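Local atomic coordinates of solute carrier family 15 member 1 (Mus musculus, PDB entry 5A9D), a protein that cotransports protons and di- and oligopeptides across the intestinal cell membrane and is represented here by its extracellular domain of immunoglobulin-like fold. Residues M17-P22 against L73-P78; G57-A62 against S79-V84; Y139-T144 against T152-S157; Y165-R170 against L177-F182. All blocks are in the same frame, centred on the assembly; numbering follows the deposited sequence.

Contact 1 of 4, residues M17-P22 against L73-P78; sequences MTVHFP and LLVWNP
Near the start of segment L73-P78, L73 reaches across to V19 tip to tip. Its CG stands anti to the backbone N (chi1 177°), which brings L73 CD2 to 3.8 Å from V19 CG1; the same methyl group of V19 also rests over the rim of one face of the F21 ring. L74 turns to the other side of its strand and packs on H124 of the second subunit. V75 points back to the contact, crossing V19 obliquely with its CG1 at 4.0 Å from V19 CG2, while its CB lies 3.8 Å from M17 CE. The strand axes approach to 8.2 Å at 138°, a spacing of face-to-face sheets: strands 17-21 and 69-76 belong to the two opposed sheets of an immunoglobulin-like sandwich, and I50 of the strand beside 17-21 joins the same core. At W76 the backbone takes over. M17, bent at chi3 (78°), lays its sulfur on the peptide, SD being 3.4 Å from W76 N, and turns CE to 3.3 Å from W76 O. W76 leaves its backbone on the side away from 17-22, and its indole stacks on H124 of the second subunit. Beyond it, N77 N lies 3.8 Å from M17 SD, and N77 OD1 is hydrogen-bonded to N14 N.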
loop_
_atom_site.group_PDB
_atom_site.type_symbol
_atom_site.label_atom_id
_atom_site.label_comp_id
_atom_site.label_asym_id
_atom_site.label_seq_id
_atom_site.Cartn_x
_atom_site.Cartn_y
_atom_site.Cartn_z
ATOM N N MET A 17 -3.511 13.554 -22.937
ATOM C CA MET A 17 -3.324 14.294 -21.702
ATOM C C MET A 17 -1.872 14.570 -21.503
ATOM O O MET A 17 -1.031 13.778 -21.932
ATOM C CB MET A 17 -3.912 13.542 -20.500
ATOM C CG MET A 17 -5.414 13.570 -20.504
ATOM S SD MET A 17 -6.091 12.826 -19.033
ATOM C CE MET A 17 -5.832 14.187 -17.877
ATOM N N THR A 18 -1.578 15.674 -20.835
ATOM C CA THR A 18 -0.223 16.105 -20.564
ATOM C C THR A 18 0.010 16.260 -19.052
ATOM O O THR A 18 -0.810 16.850 -18.338
ATOM C CB THR A 18 0.067 17.451 -21.289
ATOM O OG1 THR A 18 -0.173 17.320 -22.694
ATOM C CG2 THR A 18 1.473 17.926 -21.062
ATOM N N VAL A 19 1.152 15.762 -18.587
ATOM C CA VAL A 19 1.606 15.929 -17.211
ATOM C C VAL A 19 2.860 16.770 -17.297
ATOM O O VAL A 19 3.833 16.379 -17.964
ATOM C CB VAL A 19 1.872 14.578 -16.505
ATOM C CG1 VAL A 19 2.360 14.830 -15.077
ATOM C CG2 VAL A 19 0.604 13.724 -16.488
ATOM N N HIS A 20 2.824 17.931 -16.653
ATOM C CA HIS A 20 3.931 18.879 -16.639
ATOM C C HIS A 20 4.685 18.720 -15.343
ATOM O O HIS A 20 4.180 19.051 -14.273
ATOM C CB HIS A 20 3.448 20.342 -16.795
ATOM C CG HIS A 20 2.590 20.590 -17.996
ATOM N ND1 HIS A 20 3.127 21.083 -19.171
ATOM C CD2 HIS A 20 1.251 20.439 -18.152
ATOM C CE1 HIS A 20 2.107 21.214 -20.005
ATOM N NE2 HIS A 20 0.955 20.845 -19.432
ATOM N N PHE A 21 5.872 18.159 -15.443
ATOM C CA PHE A 21 6.758 17.957 -14.318
ATOM C C PHE A 21 7.764 19.100 -14.399
ATOM O O PHE A 21 7.914 19.678 -15.479
ATOM C CB PHE A 21 7.506 16.626 -14.474
ATOM C CG PHE A 21 6.662 15.382 -14.389
ATOM C CD1 PHE A 21 6.290 14.858 -13.147
ATOM C CD2 PHE A 21 6.302 14.682 -15.545
ATOM C CE1 PHE A 21 5.556 13.664 -13.061
ATOM C CE2 PHE A 21 5.555 13.508 -15.464
ATOM C CZ PHE A 21 5.208 12.991 -14.218
ATOM N N PRO A 22 8.485 19.472 -13.332
ATOM C CA PRO A 22 9.454 20.577 -13.485
ATOM C C PRO A 22 10.565 20.209 -14.482
ATOM O O PRO A 22 11.195 19.153 -14.380
ATOM C CB PRO A 22 9.952 20.823 -12.050
ATOM C CG PRO A 22 8.890 20.194 -11.165
ATOM C CD PRO A 22 8.465 18.971 -11.947
ATOM N N LEU A 73 0.883 7.513 -11.652
ATOM C CA LEU A 73 -0.010 8.637 -11.724
ATOM C C LEU A 73 -1.080 8.288 -12.772
ATOM O O LEU A 73 -0.811 8.287 -13.991
ATOM C CB LEU A 73 0.737 9.947 -12.067
ATOM C CG LEU A 73 -0.141 11.227 -12.233
ATOM C CD1 LEU A 73 -0.860 11.625 -10.917
ATOM C CD2 LEU A 73 0.692 12.398 -12.750
ATOM N N LEU A 74 -2.283 7.939 -12.298
ATOM C CA LEU A 74 -3.388 7.637 -13.204
ATOM C C LEU A 74 -3.979 8.976 -13.603
ATOM O O LEU A 74 -4.166 9.811 -12.729
ATOM C CB LEU A 74 -4.486 6.791 -12.526
ATOM C CG LEU A 74 -4.167 5.354 -12.124
ATOM C CD1 LEU A 74 -5.353 4.754 -11.399
ATOM C CD2 LEU A 74 -3.872 4.488 -13.348
ATOM N N VAL A 75 -4.190 9.217 -14.920
ATOM C CA VAL A 75 -4.798 10.463 -15.421
ATOM C C VAL A 75 -5.982 10.118 -16.351
ATOM O O VAL A 75 -5.927 9.110 -17.073
ATOM C CB VAL A 75 -3.792 11.468 -16.078
ATOM C CG1 VAL A 75 -2.728 11.937 -15.075
ATOM C CG2 VAL A 75 -3.118 10.883 -17.330
ATOM N N TRP A 76 -7.042 10.929 -16.326
ATOM C CA TRP A 76 -8.221 10.752 -17.179
ATOM C C TRP A 76 -8.933 12.088 -17.386
ATOM O O TRP A 76 -8.670 13.045 -16.657
ATOM C CB TRP A 76 -9.172 9.626 -16.694
ATOM C CG TRP A 76 -9.831 9.851 -15.364
ATOM C CD1 TRP A 76 -11.116 10.255 -15.150
ATOM C CD2 TRP A 76 -9.278 9.567 -14.064
ATOM N NE1 TRP A 76 -11.392 10.260 -13.805
ATOM C CE2 TRP A 76 -10.271 9.874 -13.112
ATOM C CE3 TRP A 76 -8.019 9.116 -13.613
ATOM C CZ2 TRP A 76 -10.048 9.775 -11.736
ATOM C CZ3 TRP A 76 -7.801 8.993 -12.255
ATOM C CH2 TRP A 76 -8.801 9.339 -11.326
ATOM N N ASN A 77 -9.754 12.172 -18.420
ATOM C CA ASN A 77 -10.493 13.384 -18.780
ATOM C C ASN A 77 -11.684 13.654 -17.827
ATOM O O ASN A 77 -12.372 12.692 -17.460
ATOM C CB ASN A 77 -10.956 13.284 -20.238
ATOM C CG ASN A 77 -11.965 12.183 -20.497
ATOM O OD1 ASN A 77 -11.656 10.984 -20.428
ATOM N ND2 ASN A 77 -13.202 12.572 -20.799
ATOM N N PRO A 78 -11.964 14.916 -17.385
ATOM C CA PRO A 78 -11.297 16.197 -17.685
ATOM C C PRO A 78 -10.295 16.638 -16.602
ATOM O O PRO A 78 -10.690 17.244 -15.607
ATOM C CB PRO A 78 -12.481 17.172 -17.762
ATOM C CG PRO A 78 -13.591 16.537 -16.905
ATOM C CD PRO A 78 -13.125 15.152 -16.509
#

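Contact 2 of 4, residues G57-A62 against S79-V84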
loop_
_atom_site.group_PDB
_atom_site.type_symbol
_atom_site.label_atom_id
_atom_site.label_comp_id
_atom_site.label_asym_id
_atom_site.label_seq_id
_atom_site.Cartn_x
_atom_site.Cartn_y
_atom_site.Cartn_z
ATOM N N GLY A 57 -8.935 23.528 -18.776
ATOM C CA GLY A 57 -8.719 23.131 -17.392
ATOM C C GLY A 57 -7.359 22.507 -17.137
ATOM O O GLY A 57 -6.968 21.534 -17.795
ATOM N N VAL A 58 -6.618 23.113 -16.196
ATOM C CA VAL A 58 -5.292 22.690 -15.737
ATOM C C VAL A 58 -5.425 22.407 -14.239
ATOM O O VAL A 58 -5.837 23.286 -13.474
ATOM C CB VAL A 58 -4.191 23.750 -16.038
ATOM C CG1 VAL A 58 -2.815 23.252 -15.603
ATOM C CG2 VAL A 58 -4.183 24.144 -17.520
ATOM N N THR A 59 -5.106 21.180 -13.839
ATOM C CA THR A 59 -5.210 20.706 -12.460
ATOM C C THR A 59 -3.824 20.497 -11.855
ATOM O O THR A 59 -2.976 19.848 -12.473
ATOM C CB THR A 59 -6.089 19.434 -12.445
ATOM O OG1 THR A 59 -7.418 19.799 -12.807
ATOM C CG2 THR A 59 -6.088 18.690 -11.102
ATOM N N THR A 60 -3.618 20.998 -10.630
ATOM C CA THR A 60 -2.372 20.836 -9.875
ATOM C C THR A 60 -2.508 19.610 -8.962
ATOM O O THR A 60 -3.529 19.449 -8.293
ATOM C CB THR A 60 -2.011 22.134 -9.098
ATOM O OG1 THR A 60 -2.042 23.240 -10.003
ATOM C CG2 THR A 60 -0.617 22.072 -8.460
ATOM N N VAL A 61 -1.466 18.772 -8.913
ATOM C CA VAL A 61 -1.416 17.531 -8.136
ATOM C C VAL A 61 -1.092 17.759 -6.662
ATOM O O VAL A 61 -0.144 18.476 -6.351
ATOM C CB VAL A 61 -0.434 16.532 -8.802
ATOM C CG1 VAL A 61 -0.380 15.201 -8.061
ATOM C CG2 VAL A 61 -0.815 16.314 -10.254
ATOM N N ALA A 62 -1.878 17.123 -5.760
ATOM C CA ALA A 62 -1.709 17.147 -4.299
ATOM C C ALA A 62 -0.466 16.330 -4.003
ATOM O O ALA A 62 -0.435 15.149 -4.352
ATOM C CB ALA A 62 -2.917 16.516 -3.623
ATOM N N SER A 79 -9.003 16.378 -16.824
ATOM C CA SER A 79 -7.885 16.706 -15.918
ATOM C C SER A 79 -8.041 16.083 -14.503
ATOM O O SER A 79 -7.831 16.748 -13.482
ATOM C CB SER A 79 -7.630 18.212 -15.872
ATOM O OG SER A 79 -7.253 18.678 -17.160
ATOM N N GLN A 80 -8.410 14.791 -14.462
ATOM C CA GLN A 80 -8.556 14.020 -13.221
ATOM C C GLN A 80 -7.303 13.177 -13.018
ATOM O O GLN A 80 -6.631 12.830 -13.976
ATOM C CB GLN A 80 -9.782 13.090 -13.290
ATOM C CG GLN A 80 -11.102 13.727 -13.708
ATOM C CD GLN A 80 -11.499 14.834 -12.766
ATOM O OE1 GLN A 80 -11.867 14.595 -11.609
ATOM N NE2 GLN A 80 -11.370 16.059 -13.214
ATOM N N TYR A 81 -6.988 12.857 -11.782
ATOM C CA TYR A 81 -5.830 12.035 -11.474
ATOM C C TYR A 81 -6.027 11.255 -10.181
ATOM O O TYR A 81 -6.897 11.574 -9.384
ATOM C CB TYR A 81 -4.522 12.880 -11.396
ATOM C CG TYR A 81 -4.411 13.733 -10.147
ATOM C CD1 TYR A 81 -4.994 15.002 -10.090
ATOM C CD2 TYR A 81 -3.765 13.255 -9.004
ATOM C CE1 TYR A 81 -4.953 15.767 -8.920
ATOM C CE2 TYR A 81 -3.731 14.004 -7.825
ATOM C CZ TYR A 81 -4.292 15.278 -7.804
ATOM O OH TYR A 81 -4.246 16.049 -6.674
ATOM N N ARG A 82 -5.178 10.248 -9.984
ATOM C CA ARG A 82 -5.053 9.479 -8.764
ATOM C C ARG A 82 -3.615 8.968 -8.699
ATOM O O ARG A 82 -3.117 8.405 -9.680
ATOM C CB ARG A 82 -6.029 8.297 -8.690
ATOM C CG ARG A 82 -5.940 7.601 -7.306
ATOM C CD ARG A 82 -6.618 6.252 -7.278
ATOM N NE ARG A 82 -7.964 6.324 -7.852
ATOM C CZ ARG A 82 -9.066 6.589 -7.161
ATOM N NH1 ARG A 82 -9.004 6.787 -5.847
ATOM N NH2 ARG A 82 -10.239 6.671 -7.778
ATOM N N VAL A 83 -2.959 9.170 -7.549
ATOM C CA VAL A 83 -1.604 8.678 -7.324
ATOM C C VAL A 83 -1.765 7.305 -6.696
ATOM O O VAL A 83 -2.411 7.177 -5.679
ATOM C CB VAL A 83 -0.724 9.615 -6.460
ATOM C CG1 VAL A 83 0.663 9.005 -6.206
ATOM C CG2 VAL A 83 -0.602 11.000 -7.096
ATOM N N VAL A 84 -1.194 6.279 -7.336
ATOM C CA VAL A 84 -1.219 4.884 -6.892
ATOM C C VAL A 84 0.206 4.537 -6.429
ATOM O O VAL A 84 1.178 4.809 -7.123
ATOM C CB VAL A 84 -1.715 3.961 -8.059
ATOM C CG1 VAL A 84 -1.535 2.470 -7.728
ATOM C CG2 VAL A 84 -3.175 4.260 -8.395
#
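This contact is a side-chain bridge at the edge of the N-terminal sandwich, running between 58-60 and 80-88, the outermost strands of its two opposed sheets. The touching parts run only 17° apart, and every hydrogen bond between them uses a side-chain hydroxyl. S79, with left-handed backbone angles (phi/psi 57/46), opens a G1 bulge in which it and Q80 both face W76. Its OG lies beside its own backbone N and donates to G57 O at 2.9 Å, approaching from above the carbonyl plane. In return T59 OG1 donates to S79 O over 3.2 Å, in plane and on a lone pair. Y81 spans the gap: its hydroxyl accepts the amide of A62, with A62 N to Y81 OH at 2.8 Å. V61 covers one ring face, CG2 sitting over the centre at 4.2 Å from the Y81 centroid in a CH-pi contact, and V61 CG1 touches Y81 CE2 at 3.6 Å. The T59 methyl comes in at the ring edge, CG2 being 3.8 Å from Y81 CE1. Polar and apolar grips on one ring, with I50 and L73 packed against it too, would restrict both the rotation and the reach of the Y81 ring, its OH holding the chain just beyond strand 58-60.

Contact 3 of 4, residues Y139-T144 against T152-S157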
loop_
_atom_site.group_PDB
_atom_site.type_symbol
_atom_site.label_atom_id
_atom_site.label_comp_id
_atom_site.label_asym_id
_atom_site.label_seq_id
_atom_site.Cartn_x
_atom_site.Cartn_y
_atom_site.Cartn_z
ATOM N N TYR A 139 19.339 6.831 14.154
ATOM C CA TYR A 139 18.224 7.507 13.499
ATOM C C TYR A 139 17.732 8.707 14.289
ATOM O O TYR A 139 18.026 8.846 15.483
ATOM C CB TYR A 139 17.074 6.546 13.138
ATOM C CG TYR A 139 16.335 5.921 14.296
ATOM C CD1 TYR A 139 16.812 4.765 14.913
ATOM C CD2 TYR A 139 15.115 6.429 14.720
ATOM C CE1 TYR A 139 16.097 4.150 15.940
ATOM C CE2 TYR A 139 14.406 5.838 15.753
ATOM C CZ TYR A 139 14.894 4.697 16.354
ATOM O OH TYR A 139 14.144 4.128 17.334
ATOM N N THR A 140 17.026 9.610 13.608
ATOM C CA THR A 140 16.504 10.778 14.282
ATOM C C THR A 140 15.035 10.835 14.136
ATOM O O THR A 140 14.506 10.419 13.121
ATOM C CB THR A 140 17.128 12.103 13.774
ATOM O OG1 THR A 140 16.624 12.381 12.468
ATOM C CG2 THR A 140 18.649 12.108 13.801
ATOM N N ILE A 141 14.383 11.461 15.103
ATOM C CA ILE A 141 12.951 11.673 15.072
ATOM C C ILE A 141 12.713 13.149 15.338
ATOM O O ILE A 141 13.147 13.663 16.359
ATOM C CB ILE A 141 12.171 10.778 16.073
ATOM C CG1 ILE A 141 12.271 9.285 15.710
ATOM C CG2 ILE A 141 10.687 11.222 16.130
ATOM C CD1 ILE A 141 11.944 8.360 16.891
ATOM N N ASN A 142 12.031 13.818 14.420
ATOM C CA ASN A 142 11.691 15.233 14.555
ATOM C C ASN A 142 10.181 15.408 14.473
ATOM O O ASN A 142 9.520 14.813 13.616
ATOM C CB ASN A 142 12.463 16.096 13.553
ATOM C CG ASN A 142 13.930 16.215 13.928
ATOM O OD1 ASN A 142 14.333 17.127 14.652
ATOM N ND2 ASN A 142 14.761 15.267 13.498
ATOM N N THR A 143 9.634 16.123 15.455
ATOM C CA THR A 143 8.205 16.376 15.627
ATOM C C THR A 143 7.979 17.646 16.453
ATOM O O THR A 143 8.852 18.039 17.237
ATOM C CB THR A 143 7.508 15.139 16.258
ATOM O OG1 THR A 143 6.095 15.338 16.311
ATOM C CG2 THR A 143 8.061 14.760 17.645
ATOM N N THR A 144 6.797 18.283 16.271
ATOM C CA THR A 144 6.370 19.466 17.032
ATOM C C THR A 144 5.652 19.013 18.338
ATOM O O THR A 144 5.374 19.841 19.210
ATOM C CB THR A 144 5.455 20.371 16.168
ATOM O OG1 THR A 144 4.298 19.630 15.747
ATOM C CG2 THR A 144 6.177 20.987 14.964
ATOM N N THR A 152 16.504 13.886 20.196
ATOM C CA THR A 152 15.999 13.494 18.866
ATOM C C THR A 152 16.826 12.372 18.223
ATOM O O THR A 152 16.480 11.905 17.139
ATOM C CB THR A 152 15.902 14.708 17.913
ATOM O OG1 THR A 152 17.187 15.298 17.745
ATOM C CG2 THR A 152 14.885 15.748 18.368
ATOM N N ASP A 153 17.911 11.955 18.885
ATOM C CA ASP A 153 18.819 10.924 18.370
ATOM C C ASP A 153 18.559 9.594 19.019
ATOM O O ASP A 153 18.424 9.521 20.237
ATOM C CB ASP A 153 20.285 11.340 18.565
ATOM C CG ASP A 153 20.626 12.666 17.898
ATOM O OD1 ASP A 153 20.395 12.794 16.677
ATOM O OD2 ASP A 153 21.135 13.570 18.601
ATOM N N PHE A 154 18.434 8.549 18.210
ATOM C CA PHE A 154 18.117 7.213 18.695
ATOM C C PHE A 154 18.969 6.202 17.990
ATOM O O PHE A 154 19.616 6.527 17.003
ATOM C CB PHE A 154 16.617 6.898 18.469
ATOM C CG PHE A 154 15.672 7.829 19.188
ATOM C CD1 PHE A 154 15.250 9.008 18.593
ATOM C CD2 PHE A 154 15.230 7.538 20.478
ATOM C CE1 PHE A 154 14.405 9.887 19.276
ATOM C CE2 PHE A 154 14.390 8.419 21.156
ATOM C CZ PHE A 154 13.975 9.582 20.545
ATOM N N LYS A 155 18.967 4.975 18.494
ATOM C CA LYS A 155 19.725 3.876 17.915
ATOM C C LYS A 155 18.834 2.644 17.859
ATOM O O LYS A 155 18.146 2.323 18.830
ATOM C CB LYS A 155 20.996 3.573 18.747
ATOM C CG LYS A 155 22.160 4.505 18.448
ATOM C CD LYS A 155 23.441 4.092 19.188
ATOM C CE LYS A 155 23.547 4.640 20.590
ATOM N NZ LYS A 155 24.773 4.148 21.286
ATOM N N SER A 156 18.868 1.941 16.727
ATOM C CA SER A 156 18.129 0.695 16.576
ATOM C C SER A 156 18.907 -0.372 17.322
ATOM O O SER A 156 20.086 -0.162 17.630
ATOM C CB SER A 156 18.007 0.327 15.102
ATOM O OG SER A 156 19.176 -0.311 14.612
ATOM N N SER A 157 18.279 -1.529 17.606
ATOM C CA SER A 157 19.028 -2.606 18.223
ATOM C C SER A 157 19.916 -3.281 17.137
ATOM O O SER A 157 19.904 -2.858 15.968
ATOM C CB SER A 157 18.091 -3.608 18.884
ATOM O OG SER A 157 17.266 -4.241 17.924
HETATM O O HOH W 1 15.284 2.106 18.728
#
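Three backbone hydrogen bonds join Y139-I141 to T152-F154. Y139 and F154 form a hydrogen-bonded antiparallel pair: Y139 N donates to F154 O at 2.9 Å, nearly straight at 168°, and F154 N returns a bond to Y139 O at 2.8 Å, almost along the C=O axis. One step on, T152 O accepts I141 N at 3.0 Å, in the carbonyl plane, and takes a weaker CA-H...O contact from T140 CA at 3.1 Å. The alternate backbone groups, those of T140 and N142, bond on their other side to K112 and T110. The phenol end of Y139 is reached by water: its OH lies 2.7 Å from a water that donates to K155 O, 2.9 Å from that water. S156 OG gives its proton to S157 O at 3.0 Å and is also hydrogen-bonded to K137 N. Apolar packing lies on the face of Y139 and F154. F154 CB sits over one face of the tyrosine ring, 3.7 Å from the Y139 centroid, whereas the two rings, tilted 25°, are slid apart and barely overlap; the I141 and F154 side chains cross at about a right angle, I141 CD1 touching F154 CE1. On the other face T140 CG2 lies beside the D153 carboxylate. Such pairing is that of a long-looped beta hairpin, whose strand 153-155 is the outermost of one sheet of the C-terminal immunoglobulin-like domain.

Contact 4 of 4, residues Y165-R170 against L177-F182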
loop_
_atom_site.group_PDB
_atom_site.type_symbol
_atom_site.label_atom_id
_atom_site.label_comp_id
_atom_site.label_asym_id
_atom_site.label_seq_id
_atom_site.Cartn_x
_atom_site.Cartn_y
_atom_site.Cartn_z
ATOM N N TYR A 165 10.946 -5.247 11.466
ATOM C CA TYR A 165 10.625 -4.646 12.757
ATOM C C TYR A 165 9.697 -3.465 12.596
ATOM O O TYR A 165 9.727 -2.779 11.577
ATOM C CB TYR A 165 11.899 -4.177 13.497
ATOM C CG TYR A 165 12.962 -5.243 13.675
ATOM C CD1 TYR A 165 12.944 -6.094 14.775
ATOM C CD2 TYR A 165 13.983 -5.399 12.743
ATOM C CE1 TYR A 165 13.907 -7.088 14.932
ATOM C CE2 TYR A 165 14.963 -6.370 12.901
ATOM C CZ TYR A 165 14.914 -7.217 13.993
ATOM O OH TYR A 165 15.883 -8.177 14.133
ATOM N N THR A 166 8.897 -3.220 13.641
ATOM C CA THR A 166 7.989 -2.092 13.766
ATOM C C THR A 166 8.484 -1.332 14.982
ATOM O O THR A 166 8.598 -1.888 16.071
ATOM C CB THR A 166 6.546 -2.553 13.934
ATOM O OG1 THR A 166 6.124 -3.189 12.747
ATOM C CG2 THR A 166 5.595 -1.398 14.181
ATOM N N TYR A 167 8.824 -0.090 14.770
ATOM C CA TYR A 167 9.295 0.790 15.838
ATOM C C TYR A 167 8.142 1.712 16.204
ATOM O O TYR A 167 7.646 2.443 15.345
ATOM C CB TYR A 167 10.543 1.544 15.325
ATOM C CG TYR A 167 11.819 0.719 15.329
ATOM C CD1 TYR A 167 11.787 -0.662 15.143
ATOM C CD2 TYR A 167 13.051 1.307 15.587
ATOM C CE1 TYR A 167 12.953 -1.435 15.223
ATOM C CE2 TYR A 167 14.221 0.542 15.672
ATOM C CZ TYR A 167 14.168 -0.824 15.474
ATOM O OH TYR A 167 15.326 -1.566 15.537
ATOM N N VAL A 168 7.606 1.561 17.425
ATOM C CA VAL A 168 6.449 2.355 17.878
ATOM C C VAL A 168 6.962 3.565 18.642
ATOM O O VAL A 168 7.623 3.411 19.652
ATOM C CB VAL A 168 5.431 1.505 18.709
ATOM C CG1 VAL A 168 4.332 2.381 19.304
ATOM C CG2 VAL A 168 4.820 0.384 17.870
ATOM N N ILE A 169 6.630 4.765 18.163
ATOM C CA ILE A 169 7.042 6.028 18.759
ATOM C C ILE A 169 5.966 6.481 19.717
ATOM O O ILE A 169 4.828 6.651 19.289
ATOM C CB ILE A 169 7.265 7.071 17.627
ATOM C CG1 ILE A 169 8.326 6.548 16.602
ATOM C CG2 ILE A 169 7.618 8.478 18.231
ATOM C CD1 ILE A 169 8.333 7.397 15.221
ATOM N N ARG A 170 6.322 6.744 20.989
ATOM C CA ARG A 170 5.357 7.241 21.985
ATOM C C ARG A 170 5.973 8.280 22.895
ATOM O O ARG A 170 7.202 8.437 22.901
ATOM C CB ARG A 170 4.820 6.081 22.837
ATOM C CG ARG A 170 5.901 5.291 23.583
ATOM C CD ARG A 170 5.298 4.577 24.771
ATOM N NE ARG A 170 5.990 3.323 25.054
ATOM C CZ ARG A 170 5.894 2.661 26.202
ATOM N NH1 ARG A 170 5.159 3.148 27.199
ATOM N NH2 ARG A 170 6.536 1.513 26.369
ATOM N N LEU A 177 10.468 11.775 23.878
ATOM C CA LEU A 177 10.220 10.626 23.012
ATOM C C LEU A 177 10.876 9.367 23.467
ATOM O O LEU A 177 11.973 9.392 24.016
ATOM C CB LEU A 177 10.637 10.895 21.552
ATOM C CG LEU A 177 9.836 11.914 20.790
ATOM C CD1 LEU A 177 10.308 11.983 19.408
ATOM C CD2 LEU A 177 8.371 11.584 20.797
ATOM N N GLU A 178 10.230 8.250 23.144
ATOM C CA GLU A 178 10.650 6.895 23.470
ATOM C C GLU A 178 10.213 6.021 22.283
ATOM O O GLU A 178 9.166 6.270 21.682
ATOM C CB GLU A 178 9.887 6.481 24.737
ATOM C CG GLU A 178 10.268 5.168 25.341
ATOM C CD GLU A 178 9.730 5.068 26.746
ATOM O OE1 GLU A 178 8.536 4.731 26.896
ATOM O OE2 GLU A 178 10.488 5.374 27.694
ATOM N N VAL A 179 10.982 4.979 21.984
ATOM C CA VAL A 179 10.680 4.048 20.915
ATOM C C VAL A 179 10.662 2.599 21.440
ATOM O O VAL A 179 11.634 2.153 22.039
ATOM C CB VAL A 179 11.649 4.229 19.705
ATOM C CG1 VAL A 179 11.250 3.315 18.547
ATOM C CG2 VAL A 179 11.692 5.686 19.232
ATOM N N LYS A 180 9.572 1.859 21.169
ATOM C CA LYS A 180 9.474 0.444 21.513
ATOM C C LYS A 180 9.595 -0.378 20.227
ATOM O O LYS A 180 8.885 -0.123 19.257
ATOM C CB LYS A 180 8.169 0.128 22.278
ATOM C CG LYS A 180 8.160 -1.316 22.808
ATOM C CD LYS A 180 7.289 -1.504 24.042
ATOM C CE LYS A 180 7.254 -2.943 24.494
ATOM N NZ LYS A 180 6.297 -3.121 25.606
ATOM N N GLU A 181 10.484 -1.353 20.213
ATOM C CA GLU A 181 10.726 -2.192 19.029
ATOM C C GLU A 181 9.944 -3.498 19.085
ATOM O O GLU A 181 9.934 -4.176 20.108
ATOM C CB GLU A 181 12.228 -2.537 18.908
ATOM C CG GLU A 181 13.131 -1.327 18.928
ATOM C CD GLU A 181 14.601 -1.633 18.789
ATOM O OE1 GLU A 181 14.935 -2.784 18.423
ATOM O OE2 GLU A 181 15.419 -0.728 19.072
ATOM N N PHE A 182 9.360 -3.884 17.961
ATOM C CA PHE A 182 8.620 -5.143 17.870
ATOM C C PHE A 182 9.146 -5.893 16.672
ATOM O O PHE A 182 9.339 -5.299 15.613
ATOM C CB PHE A 182 7.108 -4.865 17.686
ATOM C CG PHE A 182 6.459 -4.214 18.882
ATOM C CD1 PHE A 182 5.947 -4.984 19.919
ATOM C CD2 PHE A 182 6.360 -2.831 18.973
ATOM C CE1 PHE A 182 5.369 -4.378 21.036
ATOM C CE2 PHE A 182 5.796 -2.229 20.106
ATOM C CZ PHE A 182 5.300 -3.006 21.129
HETATM O O HOH W 2 7.072 -1.148 27.783
#
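Y165 enters with a CA-H...O contact to F182 O, which also accepts T166 N at 2.9 Å, while T166 OG1 is engaged by D184 and R100. Y167, on the core face, lies alongside E181: E181 CG sits over one face of the ring, 3.8 Å from the Y167 centroid, with carboxylate and ring planes 14° apart and E181 OE1 hydrogen-bonded to S157 OG. Y167 CB packs on V179 CG1 at 3.7 Å. V168 returns to the other face, donating from N to K180 O at 2.8 Å in an almost straight bond (171°) and crossing F182 obliquely, CG2 to F182 CE2 being 3.6 Å. I169 CG2 meets L177 CD2 at 4.1 Å, beside I141 of the opposed sheet. R170 closes the antiparallel hairpin through R170 N to E178 O at 3.0 Å. Its CG takes the crowded position between N and carbonyl carbon, and the chain lies next to that of E178, whose OE1 is 3.4 Å from R170 NE. Because OE1 lies over the guanidinium, well out of its plane, no N-H points at it. The salt bridge is therefore purely electrostatic; the E178 carboxylate may ease repulsion between R170 and the nearby ammonium of K180, which is hydrogen-bonded to M31 O of the second subunit and shares a water with R170 NH2, weakly on the arginine side.

From the N terminus, contact 1 joins strands 17-21 and 69-76 and closes a loop of 50 residues. Contact 2 opens inside that loop at 57-62 and ends beyond it at 79-84, so the two cross; their centres lie 6 Å apart, and L74 N probably bonds to R82 O. Both tie the two sheets of the N-terminal sandwich together. Contacts 3 and 4 follow in series as two hairpins on the far side of the chain's centre, centres 34 to 39 Å from those of contacts 1 and 2. One lies in each sheet of the C-terminal sandwich; I141 on L177 and S157 OG with E181 OE1 join them, and the C150-C176 disulfide links their loops.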